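Local coordinates for trehalose-6-phosphate phosphatase related protein (Thermoplasma acidophilum, PDB 1U02) that removes the phosphate from trehalose 6-phosphate to release free trehalose, using magnesium as cofactor, at residues W99-R107 with V115-G123. Sequence-based numbering, arbitrary orientation.
Sequences WVSDFPGLR and VLYHLGLMG
With CG anti to the carbonyl carbon (chi1 -74°) and a bend at chi3, Arg107 runs alongside His118, whose own CG lies anti to the backbone N (chi1 -159°). The pair illustrates how the open end of a beta hairpin is closed, here that of strands 107-111 and 114-118 in the four-stranded antiparallel sheet of this HAD-type phosphatase. They form a hydrogen-bonded antiparallel pair: His118 N gives a nearly straight bond of 2.8 Å to Arg107 O, and Arg107 N returns a longer one to His118 O. On the same face of the sheet, Arg107 NH2 lies over the centre of the imidazole, 3.3 Å from its plane, while Leu121 CD1 covers one guanidinium face, 3.6 Å from Arg107 NE. Arg107 NH2 donates to Met17 O and NH1 to Asn18 OD1, so an alanine here would probably leave those acceptors and the imidazole without their partners. The extended chi1 and chi2 of Met122, present as selenomethionine, set SE 4.1 Å from Phe103 CB and the bend at chi3 brings CE beside Phe103 CD1, joining the end of helix 99-102 to the type I turn 119-122; Leu106 CD1 touches Tyr117 CB. One water binds Gly105 O, His118 O, Leu121 N and Arg107 NE, tying the turn to both strand ends. The imidazole is fixed at its edge, where Gly120 N donates in the ring plane to His118 ND1 at 2.9 Å.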
loop_
_atom_site.group_PDB
_atom_site.type_symbol
_atom_site.label_atom_id
_atom_site.label_comp_id
_atom_site.label_asym_id
_atom_site.label_seq_id
_atom_site.Cartn_x
_atom_site.Cartn_y
_atom_site.Cartn_z
ATOM N N TRP A 99 13.754 16.256 12.491
ATOM C CA TRP A 99 13.793 16.966 11.218
ATOM C C TRP A 99 12.520 17.759 10.942
ATOM O O TRP A 99 12.506 18.633 10.074
ATOM C CB TRP A 99 14.055 15.996 10.064
ATOM C CG TRP A 99 15.418 15.351 10.109
ATOM C CD1 TRP A 99 16.417 15.599 11.007
ATOM C CD2 TRP A 99 15.917 14.349 9.219
ATOM N NE1 TRP A 99 17.507 14.808 10.731
ATOM C CE2 TRP A 99 17.227 14.031 9.637
ATOM C CE3 TRP A 99 15.381 13.682 8.106
ATOM C CZ2 TRP A 99 18.012 13.075 8.978
ATOM C CZ3 TRP A 99 16.165 12.730 7.451
ATOM C CH2 TRP A 99 17.462 12.438 7.891
ATOM N N VAL A 100 11.449 17.453 11.671
ATOM C CA VAL A 100 10.203 18.187 11.486
ATOM C C VAL A 100 10.408 19.666 11.834
ATOM O O VAL A 100 9.691 20.529 11.337
ATOM C CB VAL A 100 9.053 17.619 12.354
ATOM C CG1 VAL A 100 8.737 16.190 11.926
ATOM C CG2 VAL A 100 9.428 17.658 13.831
ATOM N N SER A 101 11.381 19.956 12.692
ATOM C CA SER A 101 11.654 21.343 13.058
ATOM C C SER A 101 12.721 21.929 12.125
ATOM O O SER A 101 12.717 23.125 11.843
ATOM C CB SER A 101 12.096 21.449 14.527
ATOM O OG SER A 101 13.280 20.715 14.782
ATOM N N ASP A 102 13.620 21.082 11.631
ATOM C CA ASP A 102 14.656 21.550 10.714
ATOM C C ASP A 102 14.030 21.941 9.373
ATOM O O ASP A 102 14.483 22.875 8.707
ATOM C CB ASP A 102 15.715 20.466 10.486
ATOM C CG ASP A 102 16.440 20.079 11.762
ATOM O OD1 ASP A 102 16.668 20.961 12.619
ATOM O OD2 ASP A 102 16.801 18.894 11.901
ATOM N N PHE A 103 12.976 21.225 8.990
ATOM C CA PHE A 103 12.277 21.477 7.732
ATOM C C PHE A 103 10.785 21.647 8.009
ATOM O O PHE A 103 9.990 20.739 7.740
ATOM C CB PHE A 103 12.482 20.293 6.783
ATOM C CG PHE A 103 13.924 19.933 6.564
ATOM C CD1 PHE A 103 14.747 20.739 5.779
ATOM C CD2 PHE A 103 14.464 18.791 7.152
ATOM C CE1 PHE A 103 16.095 20.412 5.579
ATOM C CE2 PHE A 103 15.809 18.453 6.962
ATOM C CZ PHE A 103 16.625 19.264 6.173
ATOM N N PRO A 104 10.382 22.819 8.535
ATOM C CA PRO A 104 8.979 23.107 8.854
ATOM C C PRO A 104 8.019 22.709 7.740
ATOM O O PRO A 104 8.151 23.158 6.601
ATOM C CB PRO A 104 8.986 24.616 9.105
ATOM C CG PRO A 104 10.348 24.832 9.705
ATOM C CD PRO A 104 11.217 24.013 8.766
ATOM N N GLY A 105 7.046 21.870 8.075
ATOM C CA GLY A 105 6.096 21.422 7.072
ATOM C C GLY A 105 6.277 19.938 6.824
ATOM O O GLY A 105 5.326 19.231 6.483
ATOM N N LEU A 106 7.509 19.468 6.987
ATOM C CA LEU A 106 7.819 18.057 6.820
ATOM C C LEU A 106 7.013 17.262 7.843
ATOM O O LEU A 106 6.888 17.666 9.003
ATOM C CB LEU A 106 9.310 17.798 7.064
ATOM C CG LEU A 106 9.730 16.323 7.150
ATOM C CD1 LEU A 106 9.537 15.661 5.796
ATOM C CD2 LEU A 106 11.184 16.213 7.600
ATOM N N ARG A 107 6.462 16.138 7.402
ATOM C CA ARG A 107 5.699 15.262 8.288
ATOM C C ARG A 107 6.368 13.893 8.242
ATOM O O ARG A 107 6.772 13.423 7.173
ATOM C CB ARG A 107 4.243 15.168 7.825
ATOM C CG ARG A 107 3.427 16.423 8.133
ATOM C CD ARG A 107 2.031 16.353 7.529
ATOM N NE ARG A 107 2.071 16.355 6.069
ATOM C CZ ARG A 107 0.993 16.283 5.292
ATOM N NH1 ARG A 107 -0.217 16.199 5.840
ATOM N NH2 ARG A 107 1.124 16.307 3.970
ATOM N N VAL A 115 9.541 4.228 7.588
ATOM C CA VAL A 115 9.401 5.600 8.055
ATOM C C VAL A 115 9.156 6.381 6.781
ATOM O O VAL A 115 9.989 6.397 5.871
ATOM C CB VAL A 115 10.665 6.134 8.755
ATOM C CG1 VAL A 115 10.435 7.584 9.179
ATOM C CG2 VAL A 115 10.982 5.277 9.977
ATOM N N LEU A 116 7.994 7.011 6.714
ATOM C CA LEU A 116 7.602 7.768 5.541
ATOM C C LEU A 116 7.738 9.268 5.783
ATOM O O LEU A 116 7.206 9.800 6.760
ATOM C CB LEU A 116 6.158 7.393 5.176
ATOM C CG LEU A 116 5.493 7.955 3.916
ATOM C CD1 LEU A 116 4.341 7.044 3.497
ATOM C CD2 LEU A 116 4.995 9.359 4.188
ATOM N N TYR A 117 8.474 9.936 4.903
ATOM C CA TYR A 117 8.672 11.373 5.005
ATOM C C TYR A 117 7.772 12.019 3.954
ATOM O O TYR A 117 7.918 11.753 2.756
ATOM C CB TYR A 117 10.145 11.720 4.746
ATOM C CG TYR A 117 11.094 11.047 5.716
ATOM C CD1 TYR A 117 11.481 11.674 6.902
ATOM C CD2 TYR A 117 11.556 9.757 5.476
ATOM C CE1 TYR A 117 12.307 11.028 7.828
ATOM C CE2 TYR A 117 12.379 9.100 6.388
ATOM C CZ TYR A 117 12.750 9.735 7.560
ATOM O OH TYR A 117 13.557 9.074 8.456
ATOM N N HIS A 118 6.824 12.839 4.405
ATOM C CA HIS A 118 5.902 13.504 3.489
ATOM C C HIS A 118 6.354 14.947 3.313
ATOM O O HIS A 118 6.405 15.718 4.274
ATOM C CB HIS A 118 4.472 13.471 4.040
ATOM C CG HIS A 118 3.413 13.660 2.994
ATOM N ND1 HIS A 118 3.415 14.719 2.110
ATOM C CD2 HIS A 118 2.328 12.912 2.681
ATOM C CE1 HIS A 118 2.379 14.613 1.295
ATOM N NE2 HIS A 118 1.704 13.523 1.619
ATOM N N LEU A 119 6.685 15.308 2.079
ATOM C CA LEU A 119 7.154 16.659 1.792
ATOM C C LEU A 119 6.063 17.587 1.276
ATOM O O LEU A 119 6.344 18.705 0.869
ATOM C CB LEU A 119 8.303 16.610 0.771
ATOM C CG LEU A 119 9.659 16.081 1.266
ATOM C CD1 LEU A 119 9.530 14.632 1.701
ATOM C CD2 LEU A 119 10.702 16.214 0.154
ATOM N N GLY A 120 4.820 17.124 1.306
ATOM C CA GLY A 120 3.714 17.921 0.807
ATOM C C GLY A 120 3.556 19.343 1.324
ATOM O O GLY A 120 3.298 20.260 0.545
ATOM N N LEU A 121 3.715 19.543 2.625
ATOM C CA LEU A 121 3.541 20.875 3.205
ATOM C C LEU A 121 4.841 21.642 3.333
ATOM O O LEU A 121 4.859 22.787 3.777
ATOM C CB LEU A 121 2.901 20.751 4.587
ATOM C CG LEU A 121 1.588 19.967 4.666
ATOM C CD1 LEU A 121 1.167 19.846 6.126
ATOM C CD2 LEU A 121 0.519 20.667 3.847
HETATM N N MSE A 122 5.926 20.999 2.929
HETATM C CA MSE A 122 7.259 21.571 3.027
HETATM C C MSE A 122 7.613 22.576 1.928
HETATM O O MSE A 122 7.118 22.487 0.801
HETATM C CB MSE A 122 8.262 20.427 2.998
HETATM C CG MSE A 122 9.543 20.677 3.715
HETATM SE SE MSE A 122 10.706 19.210 3.293
HETATM C CE MSE A 122 12.183 20.238 2.579
ATOM N N GLY A 123 8.483 23.524 2.268
ATOM C CA GLY A 123 8.924 24.516 1.300
ATOM C C GLY A 123 9.797 23.846 0.252
ATOM O O GLY A 123 10.494 22.875 0.544
HETATM O O HOH W 1 9.808 24.344 5.283
HETATM O O HOH W 2 4.459 17.556 4.621
#